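PDB 6Y56: nucleotidyl transferase AbiEii/AbiGii toxin family protein from Mycobacterium tuberculosis, which probably acts as the nucleotidyltransferase toxin of a toxin-antitoxin system, consistent with growth inhibition through inactivation of tRNA acceptor stems. Local coordinates for residues Y19-L24 and L117-I122; G93-Q99 and Q109-T115; T218-R222 and W273-D277. All blocks are in the same frame, centred on the assembly; numbering follows the deposited sequence.

Contact 1 of 3, residues Y19-L24 and L117-I122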
# COMPACT_ATOMS: atom_id res chain seq x y z
N TYR A 19 -0.91 16.42 12.76
CA TYR A 19 -1.23 17.47 11.81
C TYR A 19 -0.46 17.28 10.50
O TYR A 19 -1.03 17.44 9.41
CB TYR A 19 -0.91 18.84 12.41
CG TYR A 19 -1.21 19.98 11.47
CD1 TYR A 19 -2.47 20.54 11.43
CD2 TYR A 19 -0.24 20.47 10.59
CE1 TYR A 19 -2.77 21.57 10.56
CE2 TYR A 19 -0.53 21.49 9.71
CZ TYR A 19 -1.80 22.04 9.70
OH TYR A 19 -2.11 23.07 8.84
N ASP A 20 0.84 16.97 10.60
CA ASP A 20 1.64 16.82 9.39
C ASP A 20 1.16 15.64 8.55
O ASP A 20 1.12 15.72 7.32
CB ASP A 20 3.12 16.68 9.75
CG ASP A 20 3.82 18.02 9.94
OD1 ASP A 20 3.16 19.07 9.91
OD2 ASP A 20 5.06 18.01 10.11
N ALA A 21 0.81 14.52 9.21
CA ALA A 21 0.26 13.39 8.47
C ALA A 21 -1.05 13.75 7.79
O ALA A 21 -1.32 13.31 6.67
CB ALA A 21 0.06 12.20 9.41
N ALA A 22 -1.89 14.56 8.46
CA ALA A 22 -3.15 14.98 7.86
C ALA A 22 -2.91 15.90 6.67
O ALA A 22 -3.62 15.81 5.66
CB ALA A 22 -4.04 15.65 8.91
N LEU A 23 -1.93 16.80 6.78
CA LEU A 23 -1.61 17.67 5.66
C LEU A 23 -1.09 16.87 4.48
O LEU A 23 -1.43 17.15 3.32
CB LEU A 23 -0.60 18.73 6.09
CG LEU A 23 -0.23 19.81 5.06
CD1 LEU A 23 -1.46 20.48 4.51
CD2 LEU A 23 0.71 20.84 5.67
N LEU A 24 -0.27 15.85 4.75
CA LEU A 24 0.21 14.97 3.69
C LEU A 24 -0.93 14.18 3.07
O LEU A 24 -0.99 14.01 1.85
CB LEU A 24 1.26 14.01 4.24
CG LEU A 24 1.75 12.97 3.23
CD1 LEU A 24 2.44 13.59 2.02
CD2 LEU A 24 2.68 12.01 3.96
N LEU A 117 -0.11 26.60 4.46
CA LEU A 117 0.03 25.64 5.54
C LEU A 117 1.43 25.06 5.67
O LEU A 117 1.71 24.38 6.66
CB LEU A 117 -1.01 24.53 5.37
CG LEU A 117 -2.40 25.12 5.16
CD1 LEU A 117 -3.42 24.04 4.88
CD2 LEU A 117 -2.81 25.94 6.38
N GLY A 118 2.31 25.33 4.72
CA GLY A 118 3.69 24.95 4.86
C GLY A 118 3.97 23.53 4.42
O GLY A 118 3.20 22.88 3.71
N GLU A 119 5.13 23.03 4.87
CA GLU A 119 5.65 21.75 4.45
C GLU A 119 5.60 20.77 5.61
O GLU A 119 6.27 20.99 6.63
CB GLU A 119 7.09 21.91 3.97
CG GLU A 119 7.82 20.59 3.78
CD GLU A 119 9.11 20.74 3.01
OE1 GLU A 119 9.48 21.89 2.67
OE2 GLU A 119 9.77 19.71 2.75
N PRO A 120 4.83 19.68 5.50
CA PRO A 120 4.84 18.68 6.57
C PRO A 120 6.20 18.02 6.69
O PRO A 120 6.84 17.68 5.69
CB PRO A 120 3.75 17.69 6.14
CG PRO A 120 3.61 17.88 4.67
CD PRO A 120 3.91 19.33 4.41
N ARG A 121 6.66 17.85 7.92
CA ARG A 121 7.99 17.29 8.18
C ARG A 121 7.95 15.79 8.37
O ARG A 121 8.64 15.23 9.23
CB ARG A 121 8.61 17.99 9.38
CG ARG A 121 8.70 19.50 9.22
CD ARG A 121 8.43 20.24 10.53
NE ARG A 121 7.34 19.66 11.32
CZ ARG A 121 6.15 20.24 11.50
NH1 ARG A 121 5.89 21.42 10.94
NH2 ARG A 121 5.22 19.64 12.23
N ILE A 122 7.16 15.10 7.56
CA ILE A 122 6.96 13.66 7.69
C ILE A 122 7.54 12.99 6.45
O ILE A 122 7.49 13.53 5.34
CB ILE A 122 5.46 13.35 7.87
CG1 ILE A 122 5.22 11.86 8.12
CG2 ILE A 122 4.65 13.86 6.69
CD1 ILE A 122 3.80 11.55 8.58
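Pro120 and Leu23 meet at the tightly packed centre of this contact, where the loop 117-122 is laid along the first turns of helix 19-38. Leu23 CD2 sits 3.8 Å from Pro120 CD, the two side chains crossing at about a right angle, and the same methyl also reaches the carbonyl oxygens of Leu117 and Gly118. The proline ring leans on backbone as well: Pro120 CB is 3.5 Å from Asp20 O, an oxygen already engaged by Leu24 N within the helix. On one flank Ile122 spreads two branches over the helix, CG2 lying 3.8 Å from Leu24 CD2 while CD1, sent toward the helix with CG1 anti to the backbone N (chi1 -175°), touches Ala21 CB at 3.9 Å. At the other flank Leu117 CD2 lies beside the hydroxyl of Tyr19.

The outer side is polar and less certain. Arg121, exposed and bent at chi2 and chi3, folds its guanidinium over Asp20 in a salt bridge, and Arg121 N also bonds to Asp20 OD2, although the placing of that oxygen is doubtful. Inward, Pro120 rests on Val112 of strand 107-114, Leu24 reaches Ala124, and helix 5-11 packs against Tyr19 and Leu117 through Arg5.

Contact 2 of 3, residues G93-Q99 and Q109-T115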
# COMPACT_ATOMS: atom_id res chain seq x y z
N GLY A 93 -2.93 25.07 -3.92
CA GLY A 93 -1.93 25.55 -2.98
C GLY A 93 -0.72 24.66 -2.80
O GLY A 93 0.26 25.10 -2.21
N PHE A 94 -0.77 23.42 -3.28
CA PHE A 94 0.32 22.48 -3.04
C PHE A 94 1.32 22.48 -4.18
O PHE A 94 0.94 22.48 -5.36
CB PHE A 94 -0.20 21.05 -2.89
CG PHE A 94 -1.00 20.82 -1.64
CD1 PHE A 94 -0.38 20.55 -0.42
CD2 PHE A 94 -2.38 20.88 -1.70
CE1 PHE A 94 -1.14 20.34 0.72
CE2 PHE A 94 -3.14 20.67 -0.56
CZ PHE A 94 -2.52 20.40 0.65
N GLU A 95 2.60 22.40 -3.83
CA GLU A 95 3.68 22.13 -4.78
C GLU A 95 4.34 20.83 -4.37
O GLU A 95 4.50 20.55 -3.18
CB GLU A 95 4.73 23.25 -4.76
CG GLU A 95 5.76 23.12 -5.88
CD GLU A 95 6.88 24.14 -5.76
OE1 GLU A 95 6.65 25.22 -5.17
OE2 GLU A 95 7.99 23.87 -6.27
N PHE A 96 4.72 20.03 -5.37
CA PHE A 96 5.27 18.70 -5.15
C PHE A 96 6.67 18.61 -5.72
O PHE A 96 7.01 19.26 -6.71
CB PHE A 96 4.40 17.65 -5.82
CG PHE A 96 2.99 17.63 -5.30
CD1 PHE A 96 2.65 16.87 -4.19
CD2 PHE A 96 2.01 18.43 -5.88
CE1 PHE A 96 1.36 16.86 -3.70
CE2 PHE A 96 0.71 18.41 -5.38
CZ PHE A 96 0.40 17.64 -4.29
N GLY A 97 7.48 17.77 -5.10
CA GLY A 97 8.78 17.42 -5.65
C GLY A 97 9.09 15.98 -5.29
O GLY A 97 8.65 15.48 -4.25
N VAL A 98 9.81 15.32 -6.18
CA VAL A 98 10.26 13.95 -5.93
C VAL A 98 11.76 13.88 -6.16
O VAL A 98 12.28 14.46 -7.12
CB VAL A 98 9.50 12.89 -6.76
CG1 VAL A 98 8.11 12.63 -6.16
CG2 VAL A 98 9.41 13.31 -8.23
N GLN A 99 12.44 13.16 -5.27
CA GLN A 99 13.88 12.93 -5.37
C GLN A 99 14.12 11.43 -5.36
O GLN A 99 13.58 10.71 -4.52
CB GLN A 99 14.60 13.56 -4.18
CG GLN A 99 16.11 13.43 -4.28
CD GLN A 99 16.83 14.24 -3.23
OE1 GLN A 99 17.87 14.84 -3.51
NE2 GLN A 99 16.29 14.26 -2.01
N GLN A 109 11.57 9.91 -2.82
CA GLN A 109 11.10 10.65 -1.67
C GLN A 109 10.20 11.78 -2.17
O GLN A 109 10.58 12.52 -3.08
CB GLN A 109 12.27 11.24 -0.89
CG GLN A 109 11.80 12.09 0.27
CD GLN A 109 12.87 12.38 1.30
OE1 GLN A 109 14.07 12.18 1.06
NE2 GLN A 109 12.45 12.85 2.47
N LEU A 110 9.02 11.90 -1.57
CA LEU A 110 8.06 12.93 -1.93
C LEU A 110 8.13 14.07 -0.94
O LEU A 110 8.10 13.85 0.27
CB LEU A 110 6.65 12.35 -1.94
CG LEU A 110 5.52 13.33 -2.25
CD1 LEU A 110 5.57 13.77 -3.68
CD2 LEU A 110 4.19 12.66 -1.94
N ARG A 111 8.20 15.30 -1.44
CA ARG A 111 8.11 16.48 -0.60
C ARG A 111 6.94 17.31 -1.09
O ARG A 111 6.67 17.39 -2.29
CB ARG A 111 9.41 17.28 -0.64
CG ARG A 111 10.53 16.59 0.13
CD ARG A 111 11.76 17.47 0.27
NE ARG A 111 12.79 16.87 1.12
CZ ARG A 111 13.74 16.04 0.70
NH1 ARG A 111 13.80 15.69 -0.58
NH2 ARG A 111 14.63 15.55 1.56
N VAL A 112 6.19 17.86 -0.14
CA VAL A 112 5.02 18.66 -0.47
C VAL A 112 5.10 19.95 0.33
O VAL A 112 5.59 19.96 1.46
CB VAL A 112 3.69 17.90 -0.23
CG1 VAL A 112 3.75 16.47 -0.75
CG2 VAL A 112 3.30 17.88 1.21
N ARG A 113 4.66 21.04 -0.28
CA ARG A 113 4.65 22.32 0.42
C ARG A 113 3.40 23.09 0.03
O ARG A 113 3.09 23.23 -1.15
CB ARG A 113 5.89 23.15 0.06
CG ARG A 113 6.02 24.43 0.88
CD ARG A 113 7.14 25.29 0.33
NE ARG A 113 7.07 25.39 -1.13
CZ ARG A 113 6.24 26.19 -1.78
NH1 ARG A 113 5.40 26.97 -1.11
NH2 ARG A 113 6.23 26.20 -3.11
N HIS A 114 2.67 23.58 1.03
CA HIS A 114 1.49 24.37 0.77
C HIS A 114 1.79 25.83 1.02
O HIS A 114 2.48 26.17 1.99
CB HIS A 114 0.33 23.92 1.66
CG HIS A 114 -0.97 24.56 1.29
ND1 HIS A 114 -1.33 25.81 1.74
CD2 HIS A 114 -1.99 24.14 0.50
CE1 HIS A 114 -2.52 26.12 1.26
NE2 HIS A 114 -2.94 25.13 0.50
N THR A 115 1.27 26.70 0.14
CA THR A 115 1.59 28.12 0.20
C THR A 115 1.32 28.71 1.57
O THR A 115 2.12 29.50 2.09
CB THR A 115 0.81 28.88 -0.87
OG1 THR A 115 -0.60 28.78 -0.60
CG2 THR A 115 1.10 28.31 -2.26
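A beta hairpin, strand 94-100 followed by strand 107-114, brings Phe94 opposite His114 near its open end. This is a non-hydrogen-bonded antiparallel pair with an edge-to-face stack: His114 CD2 stands 3.6 Å above the centre of the Phe94 ring, with the ring planes at 75°. His114 takes that place with CG anti to the backbone N (chi1 -171°), which also lays one face of the imidazole over Gly93 O. Its ND1 is held from beyond the strand by the backbone N atoms of Glu116 and Leu117.

Farther along the same face, Val112 CG1 approaches Phe96 CD1 at 3.6 Å, and Leu110 CD1 reaches Val98 CG1 at 3.7 Å. These apolar groups look toward helices 19-38 and 76-86, Phe94 lying on Leu23, Val26 and Ala27, and Phe96 on Leu31 and Ile86. The hairpin supplies two neighbouring strands of the mixed sheet in this nucleotidyltransferase-family protein, its backbones joined by paired bonds at Glu95-Arg113, Gly97-Arg111 and Gln99-Gln109. Thr115 N adds a bond to Gly93 O at 3.0 Å.

The opposite face is polar. There Glu95, extended beyond CG, and Arg113, its chain bent at chi3 to bring NH2 back across the strands, reach for each other as a salt bridge, but the modelled approach is too short for its exact geometry to be trusted.

Contact 3 of 3, residues T218-R222 and W273-D277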
# COMPACT_ATOMS: atom_id res chain seq x y z
N THR A 218 14.16 -15.08 2.68
CA THR A 218 14.89 -16.34 2.67
C THR A 218 14.00 -17.44 2.11
O THR A 218 12.77 -17.29 2.02
CB THR A 218 15.37 -16.71 4.08
OG1 THR A 218 14.25 -16.83 4.96
CG2 THR A 218 16.33 -15.67 4.63
N ARG A 219 14.61 -18.56 1.76
CA ARG A 219 13.84 -19.73 1.38
C ARG A 219 14.09 -20.83 2.41
O ARG A 219 15.15 -20.87 3.04
CB ARG A 219 14.24 -20.22 -0.02
CG ARG A 219 15.73 -20.48 -0.19
CD ARG A 219 16.03 -21.24 -1.47
NE ARG A 219 15.55 -20.55 -2.66
CZ ARG A 219 16.19 -19.55 -3.25
NH1 ARG A 219 17.34 -19.11 -2.76
NH2 ARG A 219 15.69 -18.99 -4.34
N PRO A 220 13.12 -21.73 2.63
CA PRO A 220 11.80 -21.79 2.00
C PRO A 220 10.80 -20.91 2.72
O PRO A 220 11.10 -20.38 3.79
CB PRO A 220 11.41 -23.25 2.19
CG PRO A 220 12.00 -23.57 3.52
CD PRO A 220 13.34 -22.87 3.53
N LEU A 221 9.63 -20.73 2.12
CA LEU A 221 8.51 -20.12 2.82
C LEU A 221 7.95 -21.11 3.82
O LEU A 221 7.66 -22.25 3.47
CB LEU A 221 7.42 -19.76 1.80
CG LEU A 221 6.07 -19.34 2.38
CD1 LEU A 221 6.26 -18.10 3.24
CD2 LEU A 221 5.03 -19.11 1.29
N ARG A 222 7.84 -20.69 5.07
CA ARG A 222 7.21 -21.49 6.11
C ARG A 222 6.05 -20.70 6.68
O ARG A 222 6.12 -19.48 6.85
CB ARG A 222 8.20 -21.79 7.24
CG ARG A 222 9.45 -22.51 6.77
CD ARG A 222 10.34 -22.87 7.95
NE ARG A 222 11.35 -23.84 7.55
CZ ARG A 222 12.62 -23.53 7.31
NH1 ARG A 222 13.02 -22.27 7.43
NH2 ARG A 222 13.48 -24.47 6.95
N TRP A 273 5.58 -25.15 -4.12
CA TRP A 273 6.07 -23.85 -4.55
C TRP A 273 6.74 -23.10 -3.41
O TRP A 273 7.62 -22.27 -3.65
CB TRP A 273 4.93 -23.03 -5.15
CG TRP A 273 4.36 -23.70 -6.35
CD1 TRP A 273 5.01 -24.53 -7.21
CD2 TRP A 273 3.01 -23.60 -6.82
NE1 TRP A 273 4.14 -24.96 -8.19
CE2 TRP A 273 2.91 -24.41 -7.96
CE3 TRP A 273 1.88 -22.92 -6.36
CZ2 TRP A 273 1.71 -24.54 -8.68
CZ3 TRP A 273 0.69 -23.05 -7.07
CH2 TRP A 273 0.63 -23.85 -8.21
N ALA A 274 6.34 -23.39 -2.16
CA ALA A 274 6.92 -22.76 -0.98
C ALA A 274 8.43 -22.96 -0.89
O ALA A 274 9.09 -22.24 -0.14
CB ALA A 274 6.22 -23.27 0.28
N ALA A 275 8.98 -23.92 -1.63
CA ALA A 275 10.43 -24.08 -1.67
C ALA A 275 11.14 -22.88 -2.29
O ALA A 275 12.34 -22.71 -2.09
CB ALA A 275 10.77 -25.36 -2.44
N CYS A 276 10.43 -22.04 -3.04
CA CYS A 276 11.04 -20.90 -3.73
C CYS A 276 12.21 -21.35 -4.61
O CYS A 276 13.34 -20.85 -4.52
CB CYS A 276 11.44 -19.78 -2.77
SG CYS A 276 10.05 -19.14 -1.81
N ASP A 277 11.92 -22.32 -5.47
CA ASP A 277 12.89 -22.96 -6.35
C ASP A 277 12.62 -22.52 -7.78
O ASP A 277 11.48 -22.60 -8.25
CB ASP A 277 12.77 -24.48 -6.23
CG ASP A 277 13.94 -25.22 -6.85
OD1 ASP A 277 14.47 -24.78 -7.89
OD2 ASP A 277 14.33 -26.26 -6.28
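Arg219 turns its chain toward Cys276 through two bends: chi1 at 55° sets CG between the backbone N and the carbonyl carbon, and chi3 at 58° folds the far end back, bringing the guanidinium edge-on to the carbonyl oxygen of Cys276. That oxygen belongs to a helix-terminating element, a type I beta turn from Trp273 to Cys276 that closes helix 268-273, with Cys276 N bonded to Trp273 O and Cys276 the first residue to leave helical angles, at positive phi.

Both nitrogens on one side of the guanidinium grip the single oxygen. Arg219 NE lies 2.9 Å from Cys276 O and Arg219 NH2 3.0 Å from it, the acceptor lying almost exactly in the guanidinium plane. The NH2 approach is nearly in line with the carbonyl bond, whereas NE comes in tilted from the carbonyl plane. Two donors on one acceptor limit the swing of the arginine head, although Arg219 itself is exposed. Its stem packs too: Arg219 CB is 3.9 Å from Cys276 CB, and both side chains rest against Val211 of helix 196-212.

A second junction forms two residues earlier, at Ala274. The cis peptide bond before Pro220 bends the loop 218-222, and Pro220 CB comes within 3.4 Å of Ala274 O. The same oxygen accepts a hydrogen bond from Leu221 N (2.8 Å). Leu221 also packs on Trp203 of helix 196-212, and the contact therefore fastens two loops, one after helix 196-212 and one after helix 268-273, beside a common helix. Across the junction, Ala274 CB lies 4.0 Å from Leu221 CB and 3.6 Å from Leu221 O.

In the fold
Contacts 1 and 2 form one neighbourhood, their centres 10 Å apart. Along the chain, contact 2 is nested inside the loop that contact 1 closes, because both strands of the hairpin lie between 19-24 and 117-122; the latter comes shortly after strand 107-114. Helix 19-38 is common ground: Leu23 of contact 1 touches both the loop 117-122 and Phe94 of contact 2, so helix, loop and mixed sheet are packed as a unit. Contact 3 comes later, its centre about 41 Å from the centres of both others. It joins loops in a part of the chain built of helices and loops, without strands, showing how one chain combines a sheet-based part with a helical part on the far side of the chain's centre.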